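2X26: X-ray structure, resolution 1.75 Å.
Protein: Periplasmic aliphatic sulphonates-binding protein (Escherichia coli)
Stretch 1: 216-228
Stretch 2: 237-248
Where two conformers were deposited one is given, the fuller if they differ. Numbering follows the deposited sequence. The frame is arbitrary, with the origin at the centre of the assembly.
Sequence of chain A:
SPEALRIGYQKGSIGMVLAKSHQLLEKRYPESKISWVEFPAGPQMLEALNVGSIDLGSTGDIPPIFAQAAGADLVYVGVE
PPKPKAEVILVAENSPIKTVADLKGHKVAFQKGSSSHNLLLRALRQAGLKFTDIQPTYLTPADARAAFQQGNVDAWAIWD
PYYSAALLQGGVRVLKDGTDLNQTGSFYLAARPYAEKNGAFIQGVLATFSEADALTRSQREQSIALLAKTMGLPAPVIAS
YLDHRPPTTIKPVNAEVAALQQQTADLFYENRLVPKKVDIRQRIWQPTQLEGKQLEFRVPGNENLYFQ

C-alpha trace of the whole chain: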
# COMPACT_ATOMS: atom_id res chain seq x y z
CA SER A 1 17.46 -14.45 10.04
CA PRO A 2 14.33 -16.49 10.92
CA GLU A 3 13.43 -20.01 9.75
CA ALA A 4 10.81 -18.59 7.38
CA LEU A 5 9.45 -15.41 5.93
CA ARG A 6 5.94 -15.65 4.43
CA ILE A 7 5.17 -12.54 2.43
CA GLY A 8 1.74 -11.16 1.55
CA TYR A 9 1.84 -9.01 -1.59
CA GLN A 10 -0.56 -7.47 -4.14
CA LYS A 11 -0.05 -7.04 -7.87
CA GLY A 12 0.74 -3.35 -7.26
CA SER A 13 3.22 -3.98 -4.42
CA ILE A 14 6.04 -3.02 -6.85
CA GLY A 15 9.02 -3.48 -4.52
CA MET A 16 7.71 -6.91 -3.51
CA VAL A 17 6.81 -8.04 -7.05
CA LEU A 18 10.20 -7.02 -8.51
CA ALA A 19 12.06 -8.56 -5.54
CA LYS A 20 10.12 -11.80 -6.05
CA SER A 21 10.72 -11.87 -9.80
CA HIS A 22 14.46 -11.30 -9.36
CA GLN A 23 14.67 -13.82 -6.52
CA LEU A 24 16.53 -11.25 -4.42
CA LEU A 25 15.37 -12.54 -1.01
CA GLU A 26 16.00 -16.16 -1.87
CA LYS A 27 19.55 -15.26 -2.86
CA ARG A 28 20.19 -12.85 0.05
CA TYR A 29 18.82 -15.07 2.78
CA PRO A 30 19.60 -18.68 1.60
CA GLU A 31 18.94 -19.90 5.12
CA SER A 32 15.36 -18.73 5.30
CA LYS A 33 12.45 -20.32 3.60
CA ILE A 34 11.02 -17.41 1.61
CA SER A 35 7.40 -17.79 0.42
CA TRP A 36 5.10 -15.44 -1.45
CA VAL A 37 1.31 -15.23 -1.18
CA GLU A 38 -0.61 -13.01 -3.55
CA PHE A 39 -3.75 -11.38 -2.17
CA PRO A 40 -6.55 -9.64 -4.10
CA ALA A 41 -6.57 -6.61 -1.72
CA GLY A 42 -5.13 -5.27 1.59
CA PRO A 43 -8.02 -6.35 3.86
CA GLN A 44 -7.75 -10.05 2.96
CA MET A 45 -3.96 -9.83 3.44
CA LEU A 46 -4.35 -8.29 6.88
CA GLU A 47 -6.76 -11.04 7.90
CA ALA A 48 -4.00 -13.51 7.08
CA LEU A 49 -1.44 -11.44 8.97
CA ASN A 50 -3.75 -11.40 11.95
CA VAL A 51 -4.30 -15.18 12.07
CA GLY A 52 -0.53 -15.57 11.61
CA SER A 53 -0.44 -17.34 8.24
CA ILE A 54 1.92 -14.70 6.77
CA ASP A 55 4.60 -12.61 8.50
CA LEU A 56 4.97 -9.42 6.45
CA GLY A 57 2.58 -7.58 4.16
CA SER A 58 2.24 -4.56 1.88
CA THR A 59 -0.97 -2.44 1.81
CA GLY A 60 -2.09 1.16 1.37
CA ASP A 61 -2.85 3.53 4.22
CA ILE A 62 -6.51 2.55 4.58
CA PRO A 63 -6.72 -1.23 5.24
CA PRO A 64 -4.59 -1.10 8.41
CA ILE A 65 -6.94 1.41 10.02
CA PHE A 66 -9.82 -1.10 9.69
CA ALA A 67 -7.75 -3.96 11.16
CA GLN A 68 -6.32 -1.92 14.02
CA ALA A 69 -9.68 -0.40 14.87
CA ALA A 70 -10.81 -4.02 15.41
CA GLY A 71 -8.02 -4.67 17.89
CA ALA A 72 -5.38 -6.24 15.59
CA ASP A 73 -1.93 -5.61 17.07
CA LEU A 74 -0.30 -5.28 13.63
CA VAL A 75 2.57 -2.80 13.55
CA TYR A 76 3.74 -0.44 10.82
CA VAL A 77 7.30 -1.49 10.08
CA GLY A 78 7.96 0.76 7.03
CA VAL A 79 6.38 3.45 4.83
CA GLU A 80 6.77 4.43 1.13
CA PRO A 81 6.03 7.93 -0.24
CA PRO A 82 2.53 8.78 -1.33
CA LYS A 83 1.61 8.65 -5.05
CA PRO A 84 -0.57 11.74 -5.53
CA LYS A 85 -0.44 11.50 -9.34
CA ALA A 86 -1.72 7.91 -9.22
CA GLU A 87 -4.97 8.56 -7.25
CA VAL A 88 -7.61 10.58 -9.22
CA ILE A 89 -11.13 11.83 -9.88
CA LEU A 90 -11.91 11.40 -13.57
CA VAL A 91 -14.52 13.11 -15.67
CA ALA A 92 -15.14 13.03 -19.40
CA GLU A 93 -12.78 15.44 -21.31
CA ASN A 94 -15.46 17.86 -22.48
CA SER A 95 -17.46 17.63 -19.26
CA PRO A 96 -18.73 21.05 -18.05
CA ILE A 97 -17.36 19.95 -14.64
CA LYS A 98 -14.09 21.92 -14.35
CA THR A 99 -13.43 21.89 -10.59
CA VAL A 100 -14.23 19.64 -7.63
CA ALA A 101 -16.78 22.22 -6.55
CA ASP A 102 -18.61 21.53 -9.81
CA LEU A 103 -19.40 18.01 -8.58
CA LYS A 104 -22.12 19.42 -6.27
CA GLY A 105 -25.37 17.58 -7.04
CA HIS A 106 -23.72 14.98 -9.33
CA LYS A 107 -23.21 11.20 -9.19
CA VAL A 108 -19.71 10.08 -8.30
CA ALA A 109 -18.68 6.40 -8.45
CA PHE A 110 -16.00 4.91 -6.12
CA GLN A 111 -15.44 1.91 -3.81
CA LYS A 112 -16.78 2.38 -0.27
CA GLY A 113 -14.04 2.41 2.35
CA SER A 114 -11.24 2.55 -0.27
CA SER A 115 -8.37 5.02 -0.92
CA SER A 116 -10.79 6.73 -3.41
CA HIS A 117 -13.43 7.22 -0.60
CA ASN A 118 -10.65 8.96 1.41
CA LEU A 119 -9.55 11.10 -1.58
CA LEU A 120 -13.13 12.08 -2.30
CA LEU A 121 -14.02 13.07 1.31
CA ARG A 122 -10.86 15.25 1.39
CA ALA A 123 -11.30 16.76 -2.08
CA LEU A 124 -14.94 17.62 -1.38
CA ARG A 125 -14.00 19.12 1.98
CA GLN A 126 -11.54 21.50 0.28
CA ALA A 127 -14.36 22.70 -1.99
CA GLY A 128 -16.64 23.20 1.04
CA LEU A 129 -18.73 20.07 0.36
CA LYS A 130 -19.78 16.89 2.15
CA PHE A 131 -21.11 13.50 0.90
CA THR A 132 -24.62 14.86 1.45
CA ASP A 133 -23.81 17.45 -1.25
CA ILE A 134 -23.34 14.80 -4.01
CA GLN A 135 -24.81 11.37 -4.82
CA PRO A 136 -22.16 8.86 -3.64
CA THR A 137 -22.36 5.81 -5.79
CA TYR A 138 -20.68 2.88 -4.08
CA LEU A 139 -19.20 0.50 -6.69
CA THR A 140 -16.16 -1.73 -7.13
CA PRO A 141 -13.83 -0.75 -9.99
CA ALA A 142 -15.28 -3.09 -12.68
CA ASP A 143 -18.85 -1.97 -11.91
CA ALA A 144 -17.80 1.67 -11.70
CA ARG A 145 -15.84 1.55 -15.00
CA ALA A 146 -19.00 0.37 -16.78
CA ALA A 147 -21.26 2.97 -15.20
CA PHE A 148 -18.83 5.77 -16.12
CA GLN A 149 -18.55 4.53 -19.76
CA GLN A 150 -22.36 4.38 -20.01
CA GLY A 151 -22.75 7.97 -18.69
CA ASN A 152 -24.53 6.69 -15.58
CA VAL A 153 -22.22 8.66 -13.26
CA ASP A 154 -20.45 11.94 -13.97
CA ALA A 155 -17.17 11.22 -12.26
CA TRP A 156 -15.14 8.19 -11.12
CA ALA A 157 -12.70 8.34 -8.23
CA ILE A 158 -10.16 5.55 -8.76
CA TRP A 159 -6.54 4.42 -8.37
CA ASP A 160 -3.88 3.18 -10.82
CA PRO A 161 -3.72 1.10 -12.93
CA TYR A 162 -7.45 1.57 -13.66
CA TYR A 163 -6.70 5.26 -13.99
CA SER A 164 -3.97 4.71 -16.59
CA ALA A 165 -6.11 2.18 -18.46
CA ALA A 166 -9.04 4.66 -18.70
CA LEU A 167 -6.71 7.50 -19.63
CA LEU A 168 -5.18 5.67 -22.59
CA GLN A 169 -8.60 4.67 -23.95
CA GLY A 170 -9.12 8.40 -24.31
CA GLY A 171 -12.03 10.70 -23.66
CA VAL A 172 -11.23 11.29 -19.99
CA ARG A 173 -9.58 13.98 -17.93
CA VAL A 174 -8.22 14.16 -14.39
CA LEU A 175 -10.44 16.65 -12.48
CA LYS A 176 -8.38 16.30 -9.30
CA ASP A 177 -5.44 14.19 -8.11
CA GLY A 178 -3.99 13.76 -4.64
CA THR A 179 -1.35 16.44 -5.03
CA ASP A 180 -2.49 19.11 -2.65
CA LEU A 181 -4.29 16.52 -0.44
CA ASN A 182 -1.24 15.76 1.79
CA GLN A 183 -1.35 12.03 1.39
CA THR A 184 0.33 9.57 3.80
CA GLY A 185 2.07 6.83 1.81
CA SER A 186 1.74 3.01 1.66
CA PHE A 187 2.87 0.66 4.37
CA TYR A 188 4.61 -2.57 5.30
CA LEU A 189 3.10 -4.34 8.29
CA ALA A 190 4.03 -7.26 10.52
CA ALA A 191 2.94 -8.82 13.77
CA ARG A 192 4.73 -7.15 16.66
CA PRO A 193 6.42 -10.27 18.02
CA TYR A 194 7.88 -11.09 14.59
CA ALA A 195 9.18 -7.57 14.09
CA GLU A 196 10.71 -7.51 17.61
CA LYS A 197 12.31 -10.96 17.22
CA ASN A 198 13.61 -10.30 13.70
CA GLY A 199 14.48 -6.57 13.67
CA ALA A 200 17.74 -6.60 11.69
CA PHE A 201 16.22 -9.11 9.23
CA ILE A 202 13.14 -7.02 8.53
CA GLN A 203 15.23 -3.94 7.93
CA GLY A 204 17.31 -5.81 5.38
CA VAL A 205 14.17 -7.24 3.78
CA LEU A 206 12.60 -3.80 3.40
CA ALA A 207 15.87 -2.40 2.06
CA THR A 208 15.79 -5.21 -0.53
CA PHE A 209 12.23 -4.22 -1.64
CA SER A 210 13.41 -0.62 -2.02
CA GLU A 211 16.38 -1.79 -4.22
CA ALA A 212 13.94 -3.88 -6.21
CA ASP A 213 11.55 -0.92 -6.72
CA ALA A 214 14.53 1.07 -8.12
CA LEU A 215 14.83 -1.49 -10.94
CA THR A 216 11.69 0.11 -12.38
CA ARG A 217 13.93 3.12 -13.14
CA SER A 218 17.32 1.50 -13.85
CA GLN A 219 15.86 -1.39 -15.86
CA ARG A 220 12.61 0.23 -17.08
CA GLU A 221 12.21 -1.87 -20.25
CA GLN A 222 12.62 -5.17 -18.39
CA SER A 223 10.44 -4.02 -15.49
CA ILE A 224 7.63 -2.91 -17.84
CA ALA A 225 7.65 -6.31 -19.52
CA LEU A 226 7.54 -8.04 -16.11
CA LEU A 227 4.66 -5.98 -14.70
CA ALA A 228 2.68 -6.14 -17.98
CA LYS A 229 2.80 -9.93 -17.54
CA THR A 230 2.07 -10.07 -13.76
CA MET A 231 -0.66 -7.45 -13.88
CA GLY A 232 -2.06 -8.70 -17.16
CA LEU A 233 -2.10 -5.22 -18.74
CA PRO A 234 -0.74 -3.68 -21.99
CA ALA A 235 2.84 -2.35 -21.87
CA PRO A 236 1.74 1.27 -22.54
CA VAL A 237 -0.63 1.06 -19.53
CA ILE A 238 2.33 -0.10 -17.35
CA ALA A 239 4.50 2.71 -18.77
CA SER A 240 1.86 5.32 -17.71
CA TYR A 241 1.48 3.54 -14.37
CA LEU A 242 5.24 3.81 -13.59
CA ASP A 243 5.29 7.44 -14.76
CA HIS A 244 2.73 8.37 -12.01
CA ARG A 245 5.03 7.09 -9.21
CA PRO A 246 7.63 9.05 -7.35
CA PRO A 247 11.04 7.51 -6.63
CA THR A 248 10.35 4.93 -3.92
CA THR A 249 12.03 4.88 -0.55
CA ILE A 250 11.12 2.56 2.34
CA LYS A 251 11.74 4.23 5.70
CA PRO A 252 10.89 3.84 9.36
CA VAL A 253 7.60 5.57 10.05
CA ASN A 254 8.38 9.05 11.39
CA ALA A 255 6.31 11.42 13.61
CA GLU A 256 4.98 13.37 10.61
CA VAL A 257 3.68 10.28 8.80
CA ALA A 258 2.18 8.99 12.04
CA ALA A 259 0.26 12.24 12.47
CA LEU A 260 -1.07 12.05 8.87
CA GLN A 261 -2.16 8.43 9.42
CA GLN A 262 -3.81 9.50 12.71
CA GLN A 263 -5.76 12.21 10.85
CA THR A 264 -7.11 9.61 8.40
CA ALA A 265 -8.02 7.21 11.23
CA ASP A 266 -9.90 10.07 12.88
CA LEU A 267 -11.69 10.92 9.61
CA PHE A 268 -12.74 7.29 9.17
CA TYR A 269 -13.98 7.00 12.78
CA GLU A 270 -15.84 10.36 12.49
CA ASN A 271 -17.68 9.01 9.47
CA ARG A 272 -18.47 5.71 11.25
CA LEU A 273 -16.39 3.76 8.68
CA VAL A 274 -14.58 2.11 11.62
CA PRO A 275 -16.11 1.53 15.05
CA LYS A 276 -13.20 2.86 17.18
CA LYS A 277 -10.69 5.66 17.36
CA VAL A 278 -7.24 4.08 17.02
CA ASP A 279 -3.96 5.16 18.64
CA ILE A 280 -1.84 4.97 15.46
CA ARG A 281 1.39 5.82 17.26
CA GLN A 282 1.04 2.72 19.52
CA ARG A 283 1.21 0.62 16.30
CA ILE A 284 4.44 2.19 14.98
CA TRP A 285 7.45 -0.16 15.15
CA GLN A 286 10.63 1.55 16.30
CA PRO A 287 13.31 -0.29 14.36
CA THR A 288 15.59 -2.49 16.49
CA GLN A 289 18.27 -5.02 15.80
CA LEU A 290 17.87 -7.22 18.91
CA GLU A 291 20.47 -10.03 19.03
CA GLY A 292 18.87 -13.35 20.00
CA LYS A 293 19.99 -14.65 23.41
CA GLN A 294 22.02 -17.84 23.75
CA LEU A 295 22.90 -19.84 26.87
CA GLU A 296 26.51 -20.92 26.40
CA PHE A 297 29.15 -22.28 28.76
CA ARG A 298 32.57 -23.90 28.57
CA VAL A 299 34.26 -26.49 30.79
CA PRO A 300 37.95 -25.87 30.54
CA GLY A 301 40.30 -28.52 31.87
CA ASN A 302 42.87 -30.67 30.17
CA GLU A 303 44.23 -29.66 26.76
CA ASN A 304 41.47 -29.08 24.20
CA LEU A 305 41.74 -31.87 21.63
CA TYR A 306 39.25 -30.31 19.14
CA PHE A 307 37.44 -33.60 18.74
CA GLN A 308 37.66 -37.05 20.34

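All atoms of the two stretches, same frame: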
# COMPACT_ATOMS: atom_id res chain seq x y z
N THR A 216 12.66 -0.47 -11.45
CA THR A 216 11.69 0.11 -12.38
C THR A 216 12.24 1.36 -13.06
O THR A 216 11.75 1.74 -14.12
CB THR A 216 10.32 0.47 -11.74
OG1 THR A 216 10.49 1.53 -10.79
CG2 THR A 216 9.68 -0.75 -11.10
N ARG A 217 13.26 1.99 -12.47
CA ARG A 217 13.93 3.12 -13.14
C ARG A 217 15.20 2.68 -13.87
O ARG A 217 15.45 3.09 -15.02
CB ARG A 217 14.26 4.25 -12.16
CG ARG A 217 14.90 5.46 -12.81
CD ARG A 217 15.29 6.52 -11.78
NE ARG A 217 15.76 7.76 -12.40
CZ ARG A 217 15.71 8.94 -11.80
NH1 ARG A 217 15.21 9.04 -10.57
NH2 ARG A 217 16.15 10.04 -12.41
N SER A 218 16.01 1.84 -13.23
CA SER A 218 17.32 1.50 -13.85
C SER A 218 17.20 0.45 -14.94
O SER A 218 18.02 0.41 -15.85
CB SER A 218 18.33 1.05 -12.78
OG SER A 218 17.82 -0.12 -12.14
N GLN A 219 16.14 -0.35 -14.87
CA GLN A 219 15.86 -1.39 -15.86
C GLN A 219 14.38 -1.24 -16.26
O GLN A 219 13.55 -2.17 -16.12
CB GLN A 219 16.18 -2.81 -15.32
CG GLN A 219 17.66 -3.21 -15.36
CD GLN A 219 17.99 -4.40 -14.45
OE1 GLN A 219 17.29 -5.41 -14.43
NE2 GLN A 219 19.07 -4.28 -13.69
N ARG A 220 14.03 -0.06 -16.78
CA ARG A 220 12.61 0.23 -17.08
C ARG A 220 12.02 -0.71 -18.14
O ARG A 220 10.91 -1.20 -17.98
CB ARG A 220 12.48 1.71 -17.53
CG ARG A 220 11.02 2.15 -17.70
CD ARG A 220 10.99 3.59 -18.12
NE ARG A 220 9.73 3.97 -18.75
CZ ARG A 220 8.71 4.49 -18.10
NH1 ARG A 220 8.77 4.63 -16.75
NH2 ARG A 220 7.62 4.82 -18.78
N GLU A 221 12.75 -0.98 -19.23
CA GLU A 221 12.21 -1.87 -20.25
C GLU A 221 11.85 -3.26 -19.70
O GLU A 221 10.75 -3.78 -19.96
CB GLU A 221 13.22 -2.02 -21.40
CG GLU A 221 12.75 -2.89 -22.55
CD GLU A 221 13.86 -3.15 -23.61
OE1 GLU A 221 15.08 -2.98 -23.34
OE2 GLU A 221 13.52 -3.59 -24.73
N GLN A 222 12.79 -3.83 -18.95
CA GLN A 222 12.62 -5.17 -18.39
C GLN A 222 11.49 -5.15 -17.37
O GLN A 222 10.66 -6.08 -17.33
CB GLN A 222 13.91 -5.61 -17.73
CG GLN A 222 13.76 -6.81 -16.83
CD GLN A 222 15.05 -7.12 -16.08
OE1 GLN A 222 15.40 -6.45 -15.08
NE2 GLN A 222 15.77 -8.13 -16.55
N SER A 223 11.45 -4.09 -16.57
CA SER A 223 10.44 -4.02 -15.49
C SER A 223 9.01 -3.83 -16.10
O SER A 223 8.01 -4.39 -15.63
CB SER A 223 10.79 -2.90 -14.52
OG SER A 223 12.03 -3.10 -13.86
N ILE A 224 8.93 -3.09 -17.20
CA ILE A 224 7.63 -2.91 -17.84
C ILE A 224 7.12 -4.24 -18.39
O ILE A 224 5.93 -4.59 -18.23
CB ILE A 224 7.69 -1.81 -18.96
CG1 ILE A 224 7.71 -0.43 -18.30
CG2 ILE A 224 6.52 -2.03 -19.98
CD1 ILE A 224 8.04 0.72 -19.33
N ALA A 225 8.02 -5.01 -18.99
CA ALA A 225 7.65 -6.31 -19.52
C ALA A 225 7.17 -7.24 -18.40
O ALA A 225 6.11 -7.91 -18.51
CB ALA A 225 8.83 -6.91 -20.27
N LEU A 226 7.90 -7.23 -17.28
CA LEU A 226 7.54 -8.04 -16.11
C LEU A 226 6.15 -7.70 -15.59
O LEU A 226 5.30 -8.58 -15.44
CB LEU A 226 8.58 -7.89 -15.02
CG LEU A 226 8.10 -8.51 -13.72
CD1 LEU A 226 8.15 -10.03 -13.83
CD2 LEU A 226 8.94 -7.97 -12.59
N LEU A 227 5.90 -6.41 -15.34
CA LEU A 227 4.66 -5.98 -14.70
C LEU A 227 3.49 -6.07 -15.70
O LEU A 227 2.35 -6.33 -15.30
CB LEU A 227 4.85 -4.55 -14.17
CG LEU A 227 5.82 -4.37 -13.00
CD1 LEU A 227 6.06 -2.86 -12.75
CD2 LEU A 227 5.27 -5.05 -11.70
N ALA A 228 3.75 -5.94 -17.02
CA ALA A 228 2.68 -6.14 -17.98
C ALA A 228 2.20 -7.58 -17.84
O ALA A 228 1.00 -7.83 -17.88
CB ALA A 228 3.16 -5.84 -19.42
N VAL A 237 0.06 0.80 -20.81
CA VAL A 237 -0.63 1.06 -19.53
C VAL A 237 0.35 1.03 -18.35
O VAL A 237 0.33 1.91 -17.47
CB VAL A 237 -1.83 0.08 -19.34
CG1 VAL A 237 -2.47 0.27 -17.96
CG2 VAL A 237 -2.87 0.35 -20.44
N ILE A 238 1.26 0.05 -18.38
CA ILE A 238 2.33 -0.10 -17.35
C ILE A 238 3.28 1.10 -17.41
O ILE A 238 3.73 1.59 -16.35
CB ILE A 238 3.13 -1.38 -17.54
CG1 ILE A 238 2.21 -2.61 -17.44
CG2 ILE A 238 4.28 -1.51 -16.52
CD1 ILE A 238 1.38 -2.63 -16.17
N ALA A 239 3.61 1.55 -18.62
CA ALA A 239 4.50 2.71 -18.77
C ALA A 239 3.90 3.95 -18.06
O ALA A 239 4.59 4.64 -17.31
CB ALA A 239 4.74 3.03 -20.25
N SER A 240 2.62 4.23 -18.34
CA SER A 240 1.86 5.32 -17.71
C SER A 240 1.81 5.11 -16.20
O SER A 240 2.05 6.04 -15.42
CB SER A 240 0.44 5.32 -18.27
OG SER A 240 -0.34 6.41 -17.78
N TYR A 241 1.51 3.88 -15.78
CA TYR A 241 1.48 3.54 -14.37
C TYR A 241 2.80 3.88 -13.64
O TYR A 241 2.78 4.53 -12.55
CB TYR A 241 1.21 2.04 -14.23
CG TYR A 241 1.22 1.52 -12.84
CD1 TYR A 241 0.08 1.55 -12.07
CD2 TYR A 241 2.39 1.01 -12.29
CE1 TYR A 241 0.11 1.07 -10.73
CE2 TYR A 241 2.42 0.51 -11.00
CZ TYR A 241 1.29 0.54 -10.23
OH TYR A 241 1.35 0.01 -8.97
N LEU A 242 3.94 3.50 -14.21
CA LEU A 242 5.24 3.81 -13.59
C LEU A 242 5.52 5.31 -13.60
O LEU A 242 6.09 5.86 -12.63
CB LEU A 242 6.37 3.05 -14.32
CG LEU A 242 6.36 1.53 -14.14
CD1 LEU A 242 7.62 1.06 -14.91
CD2 LEU A 242 6.48 1.11 -12.65
N ASP A 243 5.09 6.00 -14.67
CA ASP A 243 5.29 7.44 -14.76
C ASP A 243 4.49 8.25 -13.68
O ASP A 243 4.79 9.42 -13.45
CB ASP A 243 4.90 7.92 -16.16
CG ASP A 243 5.92 7.55 -17.20
OD1 ASP A 243 7.07 7.22 -16.80
OD2 ASP A 243 5.58 7.63 -18.43
N HIS A 244 3.48 7.65 -13.05
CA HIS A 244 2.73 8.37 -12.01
C HIS A 244 3.31 8.13 -10.62
O HIS A 244 2.72 8.58 -9.64
CB HIS A 244 1.25 7.97 -12.02
CG HIS A 244 0.58 8.19 -13.34
ND1 HIS A 244 -0.37 7.34 -13.85
CD2 HIS A 244 0.75 9.17 -14.26
CE1 HIS A 244 -0.77 7.79 -15.02
NE2 HIS A 244 -0.11 8.90 -15.30
N ARG A 245 4.43 7.41 -10.53
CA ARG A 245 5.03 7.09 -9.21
C ARG A 245 6.25 7.92 -8.94
O ARG A 245 7.04 8.21 -9.88
CB ARG A 245 5.50 5.64 -9.20
CG ARG A 245 4.33 4.65 -9.36
CD ARG A 245 4.95 3.29 -9.53
NE ARG A 245 5.22 2.67 -8.23
CZ ARG A 245 6.39 2.25 -7.78
NH1 ARG A 245 7.53 2.41 -8.48
NH2 ARG A 245 6.41 1.65 -6.57
N PRO A 246 6.40 8.36 -7.69
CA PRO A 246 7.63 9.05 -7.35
C PRO A 246 8.76 8.03 -7.13
O PRO A 246 8.49 6.83 -7.04
CB PRO A 246 7.27 9.71 -5.99
CG PRO A 246 6.38 8.75 -5.37
CD PRO A 246 5.52 8.19 -6.51
N PRO A 247 10.02 8.48 -7.03
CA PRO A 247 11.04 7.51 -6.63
C PRO A 247 10.67 6.90 -5.27
O PRO A 247 10.22 7.63 -4.36
CB PRO A 247 12.32 8.38 -6.50
CG PRO A 247 12.07 9.51 -7.51
CD PRO A 247 10.60 9.82 -7.29
N THR A 248 10.78 5.58 -5.13
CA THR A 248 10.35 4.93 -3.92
C THR A 248 11.48 4.90 -2.92
O THR A 248 12.65 4.74 -3.29
CB THR A 248 9.97 3.51 -4.23
OG1 THR A 248 8.75 3.55 -4.96
CG2 THR A 248 9.75 2.66 -2.93
O HOH W 1 8.51 3.60 -10.82

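The first stretch enters as the last turn of one helix, residues 216-218, and continues as a second helix from Arg-220 to Ala-228. Gln-219 separates them: its phi/psi of -132/59° leaves the helical region, and it occupies the N-cap position of the helix that follows. Its carbonyl starts the new hydrogen-bond ladder, accepting from Ser-223 N (Gln-219 O to Ser-223 N, 2.9 Å) and also from the Ser-223 hydroxyl (Gln-219 O to Ser-223 OG, 2.9 Å). In the second stretch, helical bonds such as Leu-242 N to Ile-238 O, 2.9 Å, give way to an extended segment, with psi near 140° at Arg-245.

The axes of helices 220-228 and 237-243 approach to 9.5 Å, and their N-to-C directions differ by 115°, so the helices cross steeply rather than running side by side. The backbones come nearest at Ile-224 and Ile-238, whose CA atoms lie 6.0 Å apart. The contact buries 508 Å² in all, counting both sides.

Leu-242 has the largest covered area, 83 Å². Its CA-to-CB bond points toward the first stretch, and its side chain fits as a knob among Thr-216, Arg-220, Ile-224 and Leu-227. Three walls of that hole are measured by Leu-242 CD1 to Ile-224 CG1, 3.7 Å, Leu-242 CD2 to Leu-227 CD1, 4.0 Å, and Leu-242 CD2 to Thr-216 CB, 4.0 Å. The hole thus draws on residues before and after the break at Gln-219.

Ile-238, nearly as well covered, packs one turn earlier. Its CG2 lies 4.0 Å from Ile-224 CG1 and 3.9 Å from Leu-227 CB, while its CG1 comes within 3.6 Å of Ala-228 CA. The small side chain of Ala-228 is consistent with so close an approach to the backbone. Ile-224 also reaches Ala-239, with Ile-224 CD1 and Ala-239 CB 4.1 Å apart, and so touches three residues of the opposing helix.

Polar contacts flank this apolar packing. The CA-to-CB bond of Arg-220 points sideways, but chi1 to chi3 are all t, and the extended chain carries its guanidinium to the second helix. There it forms a salt bridge with Asp-243, Arg-220 NH1 to Asp-243 OD1 being 3.1 Å. The hydrogen bonds within the bridge are weak: both Arg-220 NH1 and Arg-220 NH2 (3.2 Å) address Asp-243 OD1 at N-H...O angles of 122°. A third weak bond runs from Arg-220 NH2 to Ala-239 O, 3.4 Å and 143°; that carbonyl also accepts the helical bond from Asp-243 N (Ala-239 O to Asp-243 N, 3.0 Å).

Thr-216 and Arg-245 are linked through water. Thr-216 OG1 and Arg-245 NH1 are 3.9 Å apart, too far for a direct hydrogen bond, but water 1 donates to Thr-216 OG1 at 2.9 Å and accepts from Arg-245 NH1 at 2.8 Å. At the exposed margin, Arg-217 NH1 merely approaches Pro-247 CG, at 4.4 Å.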